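Local coordinates for protein oxidoreductase (Methanosarcina mazei, PDB 3KA7) that binds flavin-adenine dinucleotide and probably acts as a flavin-dependent oxidoreductase of the flavin-containing amine oxidoreductase family, at residues R38-S43 / G194-I199; G52-L57 / G309-T314; R80-T85 / G294-L299; I284-D289 / T328-Y333. All blocks are in the same frame, centred on the assembly; numbering follows the deposited sequence.

Contact 1 of 4, residues R38-S43 / G194-I199. With FAD (flavin-adenine dinucleotide), chain B.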
# COMPACT_ATOMS: atom_id res chain seq x y z
N ARG A 38 2.26 2.71 -9.31
CA ARG A 38 2.96 1.76 -8.45
C ARG A 38 2.18 0.46 -8.20
O ARG A 38 2.47 -0.28 -7.26
CB ARG A 38 3.35 2.43 -7.13
CG ARG A 38 4.46 3.49 -7.31
CD ARG A 38 4.66 4.35 -6.04
NE ARG A 38 3.56 5.30 -5.91
CZ ARG A 38 2.92 5.55 -4.78
NH1 ARG A 38 3.26 4.93 -3.66
NH2 ARG A 38 1.91 6.41 -4.78
N PHE A 39 1.20 0.19 -9.06
CA PHE A 39 0.37 -1.01 -8.91
C PHE A 39 0.17 -1.73 -10.25
O PHE A 39 -0.96 -1.99 -10.66
CB PHE A 39 -1.00 -0.64 -8.34
CG PHE A 39 -1.72 -1.79 -7.65
CD1 PHE A 39 -1.47 -2.08 -6.32
CD2 PHE A 39 -2.67 -2.54 -8.32
CE1 PHE A 39 -2.13 -3.12 -5.68
CE2 PHE A 39 -3.33 -3.58 -7.69
CZ PHE A 39 -3.07 -3.88 -6.37
N THR A 40 1.26 -2.04 -10.93
CA THR A 40 1.14 -2.82 -12.15
C THR A 40 2.35 -3.74 -12.30
O THR A 40 3.21 -3.79 -11.43
CB THR A 40 0.96 -1.93 -13.38
OG1 THR A 40 0.53 -2.74 -14.50
CG2 THR A 40 2.24 -1.22 -13.70
N ASN A 41 2.41 -4.49 -13.40
CA ASN A 41 3.46 -5.50 -13.53
C ASN A 41 4.68 -4.97 -14.26
O ASN A 41 4.57 -4.03 -15.05
CB ASN A 41 2.93 -6.74 -14.26
CG ASN A 41 1.90 -7.52 -13.46
OD1 ASN A 41 1.34 -7.01 -12.48
ND2 ASN A 41 1.64 -8.75 -13.88
N LEU A 42 5.83 -5.56 -13.99
CA LEU A 42 7.04 -5.26 -14.73
C LEU A 42 7.62 -6.59 -15.18
O LEU A 42 7.96 -7.42 -14.34
CB LEU A 42 8.05 -4.53 -13.85
CG LEU A 42 9.51 -4.71 -14.27
CD1 LEU A 42 9.76 -4.00 -15.57
CD2 LEU A 42 10.45 -4.22 -13.18
N SER A 43 7.69 -6.80 -16.49
CA SER A 43 8.27 -8.02 -17.04
C SER A 43 9.79 -7.97 -16.86
O SER A 43 10.44 -7.04 -17.34
CB SER A 43 7.93 -8.17 -18.53
OG SER A 43 6.52 -8.23 -18.74
N GLY A 194 -1.60 -10.89 -11.13
CA GLY A 194 -0.93 -9.91 -10.27
C GLY A 194 -1.60 -8.54 -10.34
O GLY A 194 -2.76 -8.41 -10.76
N CYS A 195 -0.87 -7.50 -9.93
CA CYS A 195 -1.38 -6.14 -9.95
C CYS A 195 -2.02 -5.80 -11.30
O CYS A 195 -3.10 -5.21 -11.35
CB CYS A 195 -0.27 -5.14 -9.69
SG CYS A 195 0.34 -5.15 -8.00
N LYS A 196 -1.34 -6.16 -12.38
CA LYS A 196 -1.84 -5.81 -13.71
C LYS A 196 -3.24 -6.40 -13.99
O LYS A 196 -4.00 -5.84 -14.78
CB LYS A 196 -0.84 -6.21 -14.80
CG LYS A 196 -1.17 -5.62 -16.17
CD LYS A 196 -0.19 -6.10 -17.23
CE LYS A 196 -0.84 -6.02 -18.62
NZ LYS A 196 -1.38 -4.67 -18.84
N GLY A 197 -3.58 -7.51 -13.36
CA GLY A 197 -4.92 -8.09 -13.54
C GLY A 197 -5.99 -7.08 -13.18
O GLY A 197 -7.02 -6.96 -13.87
N ILE A 198 -5.76 -6.34 -12.10
CA ILE A 198 -6.70 -5.35 -11.63
C ILE A 198 -6.70 -4.13 -12.55
O ILE A 198 -7.76 -3.60 -12.90
CB ILE A 198 -6.39 -4.95 -10.16
CG1 ILE A 198 -6.72 -6.13 -9.23
CG2 ILE A 198 -7.17 -3.69 -9.74
CD1 ILE A 198 -6.18 -6.00 -7.83
N ILE A 199 -5.50 -3.69 -12.94
CA ILE A 199 -5.33 -2.57 -13.86
C ILE A 199 -6.05 -2.86 -15.18
O ILE A 199 -6.83 -2.03 -15.66
CB ILE A 199 -3.82 -2.28 -14.12
CG1 ILE A 199 -3.11 -1.97 -12.79
CG2 ILE A 199 -3.64 -1.08 -15.07
CD1 ILE A 199 -3.71 -0.79 -12.06
PA FAD B . 0.30 6.13 -8.14
O1A FAD B . 1.13 7.09 -7.33
O2A FAD B . 0.77 4.70 -8.19
O5B FAD B . 0.18 6.69 -9.64
C5B FAD B . 0.34 8.08 -9.90
C4B FAD B . 0.43 8.17 -11.43
O4B FAD B . 0.49 9.52 -11.86
C3B FAD B . 1.68 7.46 -11.95
O3B FAD B . 1.33 6.49 -12.92
C2B FAD B . 2.51 8.59 -12.56
O2B FAD B . 3.27 8.18 -13.68
C1B FAD B . 1.44 9.62 -12.91
N9A FAD B . 1.91 11.02 -12.94
C8A FAD B . 2.75 11.68 -12.07
N7A FAD B . 2.83 12.98 -12.47
C5A FAD B . 2.06 13.13 -13.58
C6A FAD B . 1.80 14.21 -14.41
N6A FAD B . 2.25 15.42 -14.09
N1A FAD B . 0.95 14.04 -15.48
C2A FAD B . 0.37 12.81 -15.75
N3A FAD B . 0.64 11.74 -14.93
C4A FAD B . 1.48 11.91 -13.87
N1 FAD B . -0.28 -1.77 -1.66
C2 FAD B . -1.09 -2.87 -1.40
O2 FAD B . -2.32 -2.72 -1.29
N3 FAD B . -0.51 -4.12 -1.24
C4 FAD B . 0.86 -4.28 -1.34
O4 FAD B . 1.38 -5.39 -1.20
C4X FAD B . 1.67 -3.18 -1.59
N5 FAD B . 3.05 -3.34 -1.67
C5X FAD B . 3.84 -2.23 -1.93
C6 FAD B . 5.23 -2.38 -2.03
C7 FAD B . 6.03 -1.27 -2.31
C7M FAD B . 7.52 -1.46 -2.41
C8 FAD B . 5.43 -0.03 -2.50
C8M FAD B . 6.26 1.18 -2.80
C9 FAD B . 4.05 0.11 -2.39
C9A FAD B . 3.25 -0.99 -2.11
N10 FAD B . 1.87 -0.85 -2.01
C10 FAD B . 1.08 -1.94 -1.75
C1' FAD B . 1.22 0.49 -2.10
C2' FAD B . 0.64 0.66 -3.51
O2' FAD B . 1.61 0.25 -4.47
C3' FAD B . 0.26 2.12 -3.72
O3' FAD B . -0.46 2.59 -2.59
C4' FAD B . -0.58 2.41 -4.96
O4' FAD B . -0.06 1.80 -6.12
C5' FAD B . -0.56 3.92 -5.16
O5' FAD B . -1.56 4.24 -6.10
P FAD B . -1.98 5.75 -6.35
O1P FAD B . -3.46 5.81 -6.62
O2P FAD B . -1.49 6.67 -5.24
O3P FAD B . -1.26 6.20 -7.72

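Contact 2 of 4, residues G52-L57 / G309-T314. With FAD (flavin-adenine dinucleotide), chain B.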
# COMPACT_ATOMS: atom_id res chain seq x y z
N GLY A 52 5.65 -1.73 -7.82
CA GLY A 52 5.54 -1.35 -6.42
C GLY A 52 4.94 -2.49 -5.62
O GLY A 52 5.66 -3.34 -5.09
N ALA A 53 3.61 -2.50 -5.56
CA ALA A 53 2.85 -3.43 -4.71
C ALA A 53 3.20 -4.90 -4.93
O ALA A 53 3.52 -5.34 -6.04
CB ALA A 53 1.35 -3.20 -4.91
N PHE A 54 3.12 -5.68 -3.85
CA PHE A 54 3.57 -7.06 -3.86
C PHE A 54 2.48 -7.98 -4.41
O PHE A 54 2.30 -9.09 -3.91
CB PHE A 54 3.93 -7.49 -2.43
CG PHE A 54 5.30 -7.04 -1.96
CD1 PHE A 54 6.19 -7.97 -1.42
CD2 PHE A 54 5.69 -5.72 -2.01
CE1 PHE A 54 7.44 -7.57 -0.95
CE2 PHE A 54 6.95 -5.32 -1.54
CZ PHE A 54 7.82 -6.24 -1.03
N HIS A 55 1.77 -7.54 -5.45
CA HIS A 55 0.75 -8.42 -6.07
C HIS A 55 -0.27 -8.96 -5.07
O HIS A 55 -0.73 -10.11 -5.17
CB HIS A 55 1.43 -9.59 -6.78
CG HIS A 55 2.17 -9.20 -8.03
ND1 HIS A 55 3.40 -9.73 -8.37
CD2 HIS A 55 1.86 -8.32 -9.01
CE1 HIS A 55 3.80 -9.20 -9.52
NE2 HIS A 55 2.89 -8.34 -9.92
N MSE A 56 -0.64 -8.12 -4.10
CA MSE A 56 -1.47 -8.58 -3.00
C MSE A 56 -2.40 -7.47 -2.53
O MSE A 56 -1.99 -6.30 -2.49
CB MSE A 56 -0.56 -9.07 -1.86
CG MSE A 56 -1.27 -9.71 -0.69
SE MSE A 56 0.01 -10.47 0.55
CE MSE A 56 -0.01 -12.29 -0.18
N LEU A 57 -3.64 -7.83 -2.21
CA LEU A 57 -4.62 -6.91 -1.60
C LEU A 57 -4.70 -7.18 -0.10
O LEU A 57 -4.85 -8.33 0.32
CB LEU A 57 -6.01 -7.10 -2.21
CG LEU A 57 -6.17 -6.88 -3.72
CD1 LEU A 57 -7.64 -6.98 -4.14
CD2 LEU A 57 -5.60 -5.55 -4.15
N GLY A 309 8.92 -8.86 6.30
CA GLY A 309 8.17 -10.04 5.89
C GLY A 309 8.37 -10.33 4.43
O GLY A 309 9.04 -9.59 3.71
N VAL A 310 7.79 -11.43 3.98
CA VAL A 310 7.96 -11.82 2.60
C VAL A 310 6.71 -12.53 2.12
O VAL A 310 5.95 -13.07 2.93
CB VAL A 310 9.27 -12.65 2.45
CG1 VAL A 310 9.94 -12.92 3.79
CG2 VAL A 310 9.10 -13.88 1.59
N ASN A 311 6.45 -12.48 0.81
CA ASN A 311 5.38 -13.29 0.22
C ASN A 311 5.86 -14.06 -1.00
O ASN A 311 7.01 -13.94 -1.39
CB ASN A 311 4.08 -12.48 -0.07
CG ASN A 311 4.18 -11.53 -1.26
OD1 ASN A 311 5.19 -11.47 -1.97
ND2 ASN A 311 3.09 -10.79 -1.50
N GLU A 312 4.98 -14.90 -1.54
CA GLU A 312 5.34 -15.81 -2.62
C GLU A 312 4.10 -16.00 -3.47
O GLU A 312 3.40 -17.02 -3.36
CB GLU A 312 5.76 -17.15 -2.01
CG GLU A 312 6.54 -18.04 -2.94
CD GLU A 312 7.33 -19.07 -2.16
OE1 GLU A 312 6.76 -20.14 -1.83
OE2 GLU A 312 8.52 -18.80 -1.86
N VAL A 313 3.79 -15.01 -4.30
CA VAL A 313 2.48 -14.99 -4.94
C VAL A 313 2.33 -16.06 -6.03
O VAL A 313 1.22 -16.32 -6.51
CB VAL A 313 2.13 -13.60 -5.50
CG1 VAL A 313 2.07 -12.58 -4.34
CG2 VAL A 313 3.14 -13.18 -6.56
N THR A 314 3.44 -16.65 -6.43
CA THR A 314 3.39 -17.73 -7.41
C THR A 314 2.74 -18.98 -6.79
O THR A 314 2.37 -19.93 -7.50
CB THR A 314 4.78 -18.05 -7.98
OG1 THR A 314 5.75 -18.04 -6.92
CG2 THR A 314 5.17 -17.01 -9.01
PA FAD B . 0.30 6.13 -8.14
O1A FAD B . 1.13 7.09 -7.33
O2A FAD B . 0.77 4.70 -8.19
O5B FAD B . 0.18 6.69 -9.64
C5B FAD B . 0.34 8.08 -9.90
C4B FAD B . 0.43 8.17 -11.43
O4B FAD B . 0.49 9.52 -11.86
C3B FAD B . 1.68 7.46 -11.95
O3B FAD B . 1.33 6.49 -12.92
C2B FAD B . 2.51 8.59 -12.56
O2B FAD B . 3.27 8.18 -13.68
C1B FAD B . 1.44 9.62 -12.91
N9A FAD B . 1.91 11.02 -12.94
C8A FAD B . 2.75 11.68 -12.07
N7A FAD B . 2.83 12.98 -12.47
C5A FAD B . 2.06 13.13 -13.58
C6A FAD B . 1.80 14.21 -14.41
N6A FAD B . 2.25 15.42 -14.09
N1A FAD B . 0.95 14.04 -15.48
C2A FAD B . 0.37 12.81 -15.75
N3A FAD B . 0.64 11.74 -14.93
C4A FAD B . 1.48 11.91 -13.87
N1 FAD B . -0.28 -1.77 -1.66
C2 FAD B . -1.09 -2.87 -1.40
O2 FAD B . -2.32 -2.72 -1.29
N3 FAD B . -0.51 -4.12 -1.24
C4 FAD B . 0.86 -4.28 -1.34
O4 FAD B . 1.38 -5.39 -1.20
C4X FAD B . 1.67 -3.18 -1.59
N5 FAD B . 3.05 -3.34 -1.67
C5X FAD B . 3.84 -2.23 -1.93
C6 FAD B . 5.23 -2.38 -2.03
C7 FAD B . 6.03 -1.27 -2.31
C7M FAD B . 7.52 -1.46 -2.41
C8 FAD B . 5.43 -0.03 -2.50
C8M FAD B . 6.26 1.18 -2.80
C9 FAD B . 4.05 0.11 -2.39
C9A FAD B . 3.25 -0.99 -2.11
N10 FAD B . 1.87 -0.85 -2.01
C10 FAD B . 1.08 -1.94 -1.75
C1' FAD B . 1.22 0.49 -2.10
C2' FAD B . 0.64 0.66 -3.51
O2' FAD B . 1.61 0.25 -4.47
C3' FAD B . 0.26 2.12 -3.72
O3' FAD B . -0.46 2.59 -2.59
C4' FAD B . -0.58 2.41 -4.96
O4' FAD B . -0.06 1.80 -6.12
C5' FAD B . -0.56 3.92 -5.16
O5' FAD B . -1.56 4.24 -6.10
P FAD B . -1.98 5.75 -6.35
O1P FAD B . -3.46 5.81 -6.62
O2P FAD B . -1.49 6.67 -5.24
O3P FAD B . -1.26 6.20 -7.72

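Contact 3 of 4, residues R80-T85 / G294-L299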
# COMPACT_ATOMS: atom_id res chain seq x y z
N ARG A 80 -8.46 -15.67 -1.94
CA ARG A 80 -8.16 -15.46 -0.52
C ARG A 80 -6.90 -16.23 -0.13
O ARG A 80 -6.77 -17.43 -0.40
CB ARG A 80 -9.34 -15.88 0.36
CG ARG A 80 -9.09 -15.77 1.85
CD ARG A 80 -8.90 -14.34 2.33
NE ARG A 80 -10.08 -13.51 2.10
CZ ARG A 80 -11.20 -13.56 2.82
NH1 ARG A 80 -11.31 -14.41 3.82
NH2 ARG A 80 -12.21 -12.74 2.53
N SER A 81 -5.96 -15.54 0.52
CA SER A 81 -4.71 -16.15 0.94
C SER A 81 -4.92 -17.11 2.12
O SER A 81 -5.86 -16.96 2.90
CB SER A 81 -3.71 -15.08 1.40
OG SER A 81 -3.29 -14.23 0.35
N GLU A 82 -4.02 -18.07 2.24
CA GLU A 82 -3.89 -18.85 3.45
C GLU A 82 -3.44 -17.94 4.58
O GLU A 82 -2.89 -16.86 4.32
CB GLU A 82 -2.89 -19.98 3.22
CG GLU A 82 -3.41 -20.97 2.18
CD GLU A 82 -4.85 -21.40 2.45
OE1 GLU A 82 -5.11 -22.04 3.50
OE2 GLU A 82 -5.73 -21.10 1.61
N MSE A 83 -3.71 -18.34 5.82
CA MSE A 83 -3.36 -17.53 6.99
C MSE A 83 -1.87 -17.21 6.99
O MSE A 83 -1.01 -18.06 6.71
CB MSE A 83 -3.78 -18.20 8.32
CG MSE A 83 -3.46 -17.40 9.62
SE MSE A 83 -4.14 -15.57 9.55
CE MSE A 83 -6.06 -15.95 9.49
N THR A 84 -1.58 -15.96 7.30
CA THR A 84 -0.22 -15.51 7.43
C THR A 84 0.48 -16.23 8.58
O THR A 84 -0.13 -16.57 9.59
CB THR A 84 -0.21 -13.99 7.65
OG1 THR A 84 -0.42 -13.33 6.38
CG2 THR A 84 1.12 -13.53 8.27
N THR A 85 1.78 -16.46 8.40
CA THR A 85 2.58 -17.07 9.44
C THR A 85 3.70 -16.14 9.88
O THR A 85 3.94 -15.10 9.25
CB THR A 85 3.15 -18.42 8.99
OG1 THR A 85 3.98 -18.22 7.83
CG2 THR A 85 2.00 -19.37 8.62
N GLY A 294 5.99 -21.07 0.91
CA GLY A 294 5.23 -22.32 0.83
C GLY A 294 3.72 -22.17 0.96
O GLY A 294 3.00 -23.16 1.06
N HIS A 295 3.23 -20.93 0.96
CA HIS A 295 1.79 -20.69 1.01
C HIS A 295 1.46 -19.34 0.39
O HIS A 295 2.36 -18.58 0.02
CB HIS A 295 1.23 -20.80 2.44
CG HIS A 295 1.74 -19.76 3.39
ND1 HIS A 295 1.35 -18.44 3.33
CD2 HIS A 295 2.58 -19.86 4.45
CE1 HIS A 295 1.95 -17.76 4.30
NE2 HIS A 295 2.71 -18.60 4.99
N THR A 296 0.17 -19.04 0.30
CA THR A 296 -0.29 -17.84 -0.42
C THR A 296 -0.51 -16.61 0.46
O THR A 296 -1.11 -15.62 0.00
CB THR A 296 -1.60 -18.11 -1.13
OG1 THR A 296 -2.54 -18.60 -0.16
CG2 THR A 296 -1.40 -19.15 -2.24
N GLY A 297 -0.05 -16.66 1.70
CA GLY A 297 -0.18 -15.53 2.62
C GLY A 297 1.16 -14.83 2.79
O GLY A 297 2.01 -14.86 1.89
N VAL A 298 1.35 -14.18 3.93
CA VAL A 298 2.60 -13.50 4.21
C VAL A 298 3.38 -14.29 5.26
O VAL A 298 2.77 -14.94 6.10
CB VAL A 298 2.33 -12.07 4.74
CG1 VAL A 298 3.63 -11.37 5.13
CG2 VAL A 298 1.55 -11.25 3.68
N LEU A 299 4.70 -14.27 5.17
CA LEU A 299 5.57 -14.76 6.23
C LEU A 299 6.19 -13.54 6.91
O LEU A 299 7.07 -12.90 6.36
CB LEU A 299 6.69 -15.64 5.66
CG LEU A 299 7.74 -16.19 6.64
CD1 LEU A 299 7.09 -17.24 7.54
CD2 LEU A 299 8.95 -16.79 5.89
O HOH W 1 -4.87 -19.35 -1.35

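Contact 4 of 4, residues I284-D289 / T328-Y333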
# COMPACT_ATOMS: atom_id res chain seq x y z
N ILE A 284 13.08 -6.65 -2.11
CA ILE A 284 14.06 -7.57 -2.69
C ILE A 284 13.30 -8.72 -3.32
O ILE A 284 12.59 -9.45 -2.62
CB ILE A 284 15.04 -8.10 -1.62
CG1 ILE A 284 15.81 -6.93 -0.98
CG2 ILE A 284 15.99 -9.15 -2.23
CD1 ILE A 284 16.71 -7.37 0.16
N CYS A 285 13.44 -8.89 -4.63
CA CYS A 285 12.75 -9.96 -5.37
C CYS A 285 13.71 -11.12 -5.58
O CYS A 285 14.82 -10.92 -6.05
CB CYS A 285 12.27 -9.45 -6.72
SG CYS A 285 11.09 -8.05 -6.58
N LEU A 286 13.27 -12.33 -5.23
CA LEU A 286 14.11 -13.52 -5.34
C LEU A 286 13.56 -14.44 -6.41
O LEU A 286 12.35 -14.62 -6.51
CB LEU A 286 14.14 -14.29 -4.01
CG LEU A 286 14.48 -13.47 -2.75
CD1 LEU A 286 14.41 -14.36 -1.51
CD2 LEU A 286 15.85 -12.79 -2.86
N ALA A 287 14.45 -14.99 -7.23
CA ALA A 287 14.08 -16.01 -8.18
C ALA A 287 14.38 -17.33 -7.47
O ALA A 287 15.52 -17.73 -7.37
CB ALA A 287 14.91 -15.87 -9.44
N ALA A 288 13.35 -17.98 -6.94
CA ALA A 288 13.58 -19.16 -6.11
C ALA A 288 13.44 -20.45 -6.92
O ALA A 288 12.55 -20.56 -7.74
CB ALA A 288 12.63 -19.17 -4.91
N ASP A 289 14.31 -21.43 -6.66
CA ASP A 289 14.25 -22.73 -7.34
C ASP A 289 13.44 -23.74 -6.52
O ASP A 289 13.33 -24.92 -6.90
CB ASP A 289 15.66 -23.27 -7.55
CG ASP A 289 16.53 -22.31 -8.31
OD1 ASP A 289 16.38 -22.25 -9.54
OD2 ASP A 289 17.36 -21.62 -7.67
N THR A 328 9.57 -14.85 -4.91
CA THR A 328 9.49 -14.56 -3.49
C THR A 328 9.95 -13.13 -3.30
O THR A 328 11.07 -12.77 -3.71
CB THR A 328 10.38 -15.50 -2.69
OG1 THR A 328 10.06 -16.86 -3.04
CG2 THR A 328 10.19 -15.30 -1.18
N MSE A 329 9.09 -12.30 -2.72
CA MSE A 329 9.38 -10.87 -2.54
C MSE A 329 9.42 -10.48 -1.06
O MSE A 329 8.53 -10.84 -0.29
CB MSE A 329 8.40 -10.01 -3.32
CG MSE A 329 8.49 -10.26 -4.83
SE MSE A 329 7.33 -9.09 -5.85
CE MSE A 329 5.63 -9.71 -5.25
N CYS A 330 10.46 -9.73 -0.70
CA CYS A 330 10.72 -9.33 0.68
C CYS A 330 10.57 -7.82 0.82
O CYS A 330 10.94 -7.08 -0.08
CB CYS A 330 12.15 -9.69 1.06
SG CYS A 330 12.60 -11.41 0.65
N HIS A 331 10.05 -7.38 1.96
CA HIS A 331 9.96 -5.94 2.24
C HIS A 331 10.72 -5.54 3.49
O HIS A 331 10.65 -6.23 4.52
CB HIS A 331 8.52 -5.48 2.43
CG HIS A 331 8.38 -3.99 2.50
ND1 HIS A 331 8.61 -3.18 1.41
CD2 HIS A 331 8.10 -3.16 3.53
CE1 HIS A 331 8.45 -1.91 1.76
NE2 HIS A 331 8.13 -1.88 3.05
N GLN A 332 11.42 -4.42 3.42
CA GLN A 332 11.98 -3.83 4.61
C GLN A 332 11.65 -2.34 4.68
O GLN A 332 11.85 -1.59 3.71
CB GLN A 332 13.49 -4.09 4.70
CG GLN A 332 14.30 -3.45 3.57
CD GLN A 332 15.74 -3.97 3.52
OE1 GLN A 332 16.67 -3.30 4.00
NE2 GLN A 332 15.93 -5.13 2.92
N TYR A 333 11.10 -1.93 5.82
CA TYR A 333 10.92 -0.53 6.16
C TYR A 333 12.26 0.21 6.09
O TYR A 333 13.27 -0.33 6.52
CB TYR A 333 10.38 -0.47 7.60
CG TYR A 333 10.59 0.84 8.34
CD1 TYR A 333 9.80 1.95 8.05
CD2 TYR A 333 11.57 0.97 9.32
CE1 TYR A 333 9.98 3.15 8.72
CE2 TYR A 333 11.75 2.17 10.00
CZ TYR A 333 10.95 3.25 9.69
OH TYR A 333 11.10 4.46 10.35

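Contact 1 of 4, residues R38-S43 / G194-I199
Phe39, Thr40 and Asn41 run across the first turn of helix 195-208, meeting Cys195, Lys196, Ile198 and Ile199, while Arg38 just before them grips FAD. The backbone N of Arg38 gives a straight hydrogen bond to FAD O2A (2.7 Å). Its guanidinium reaches the same phosphate through NH2, 2.8 Å from FAD O1A, with a weaker bond from NE to that oxygen; NH1 turns to Asp399 and to the carbonyl of Pro375.

Phe39 swings its ring toward the helix, with CG anti to the backbone N (chi1 -157°). Cys195 SG sits 3.7 Å above the ring centre, nearly on the normal, a sulfur-aromatic contact, and Cys195 CB also lies over that face. Ile198 CD1 meets the rim in plane, 3.7 Å from Phe39 CE2. Packing is tight at the backbone too: Phe39 O, which has no hydrogen-bonding partner in the model, lies 3.0 Å from Ile199 CG1. Thr40 lies alongside Lys196 and points the same way, OG1 resting on its CB and CG; the lysine ammonium pairs with Asp200. Asn41 then crosses Lys196 at about a right angle. Its OD1 accepts from Lys196 N at 2.8 Å, the donor standing well above the carbonyl plane (51°), while ND2 bonds to Gly193 O. Both halves of the amide thus engage backbone, ND2 just ahead of the helix and OD1 in its first turn.

The contact forms part of the FAD site: Arg38 holds the pyrophosphate and the residues after it pack on the start of helix 195-208; the fold is consistent with the Rossmann-type flavoproteins.

Contact 2 of 4, residues G52-L57 / G309-T314
Asn311 ND2 donates to Phe54 O at 3.1 Å, the one hydrogen bond joining the two segments. Phe54 O lies close to the amide plane of Asn311, and ND2 approaches in the plane of the carbonyl, on a lone pair, with an angle of 158° at the hydrogen. The asparagine reaches it with CG between its own backbone N and carbonyl carbon (chi1 74°). From there OD1 touches the edge of the Phe54 ring, 3.7 Å from CD1, with ring and amide planes 59° apart. The other side of that ring's rim meets the flavin: Phe54 CD2 and CE2 each lie 3.4 Å from FAD C6, and Trp161 packs edge-to-face on the phenylalanine.

Met56, present as selenomethionine, comes tip to tip with Asn311, its CE 3.7 Å from ND2. Val313 adds an apolar patch: CG1 leans on the carbonyl oxygens of Phe54 and His55, and CG2 lies 3.9 Å from His55 ND1, a buried nitrogen with no hydrogen-bonding partner in the model.

The same backbone faces the cofactor. Phe54 N donates to FAD O4 (3.2 Å), and Met56 O takes a weak bond from FAD N3 (2.9 Å). The carbonyl bonded by Asn311 belongs to the loop that meets the pyrimidine edge of the isoalloxazine, with the mixed-sheet strand 307-311 as second shell of the flavin pocket.

Contact 3 of 4, residues R80-T85 / G294-L299
Ser81 OG donates to Thr296 O at 2.6 Å, arriving tilted 34° from the carbonyl plane. Beside it Glu82 N gives an almost straight bond (169°) to Thr296 OG1 at 2.9 Å, so consecutive residues both donate to Thr296. That hydroxyl stands between the backbone N and carbonyl carbon of Thr296, and a water links it to Arg80 O.

Two further bonds hold the threonines. Val298 N donates to Thr84 OG1 (3.1 Å), and Thr85 N to Val298 O (2.9 Å), the latter nearly along the C=O axis and part of the parallel pairing of Thr85 with Leu299. His295 reaches Thr85 tip to tip, NE2 hydrogen-bonded to OG1 at 3.1 Å, while ND1 accepts from Gly297 N at 2.8 Å; the two in-plane bonds set the ring's rotation.

Packing fills in around these bonds. Gly297 has no side chain, and Glu82 O comes within 3.5 Å of its CA in a CH...O contact. Leu299 CD1 lies 3.3 Å from Thr85 OG1, and Val298 also touches Met56.

Of the five direct hydrogen bonds, one is backbone to backbone and the other four each use a hydroxyl: side chains largely hold the junction ahead of the Thr85-Leu299 bridge.

Contact 4 of 4, residues I284-D289 / T328-Y333
Ile284 and Cys330 exchange backbone hydrogen bonds, Ile284 N to Cys330 O at 3.0 Å and Cys330 N to Ile284 O at 2.9 Å. Two residues along, Leu286 and Thr328 form a second such pair. Leu286 N donates to Thr328 O at 2.7 Å, whereas the return bond from Thr328 N to Leu286 O is longer (3.2 Å) though straight, with 173° at the hydrogen. Between them Cys285 faces Met329 as a non-hydrogen-bonded pair, their CA atoms 4.5 Å apart. A CH...O contact from Met329 CA to Ile284 O supplements the backbone bonds. The two strands run antiparallel, their short axes at 157°.

The side chains sort by face. On one side Cys285 SG rests against Met329 CG (3.8 Å), with the selenium of that selenomethionine not much farther. Met329 sends its tip away from the neighbouring strand, bending at chi3 (-66°), and packs on Phe54 and Asn311. The opposite face carries Ile284, Leu286, Thr328 and Cys330. Leu286 CD1 approaches Cys330 SG at 4.1 Å, and Leu353 of helix 342-356 lies against Ile284, Leu286 and Cys330. Ala288 CB touches Thr328 OG1, a hydroxyl bonded to Glu312.

All of the residues in contact are buried. Strand 362-370 continues the pairing beyond strand 280-288, and strand 307-311 flanks strand 326-334 on its far side. The contact is thus an antiparallel pair within the large mixed sheet of this flavoenzyme fold, one face packed on a helix and the other sending Met329 toward the flavin-binding loop.

Contacts 1 and 2 both touch FAD, their centres 11 Å apart: Arg38 of contact 1 binds the pyrophosphate, and the 52-57 loop of contact 2 meets the flavin ring. They join directly, with Arg38 O 3.0 Å from Ala53 N, a probable hydrogen bond. Contact 2 also leads into the mixed sheet. Strand 307-311 probably bonds to contact 3 through Val310 O and Leu299 N (2.8 Å) and to contact 4 through Asn311 N and Met329 O (2.9 Å), so it lies between them. Contacts 3 and 4 themselves do not touch, their nearest atoms about 7 Å apart. The side chains of Val298 and Met329 lie about 8 and 7 Å from FAD, placing both contacts in outer layers around the pocket.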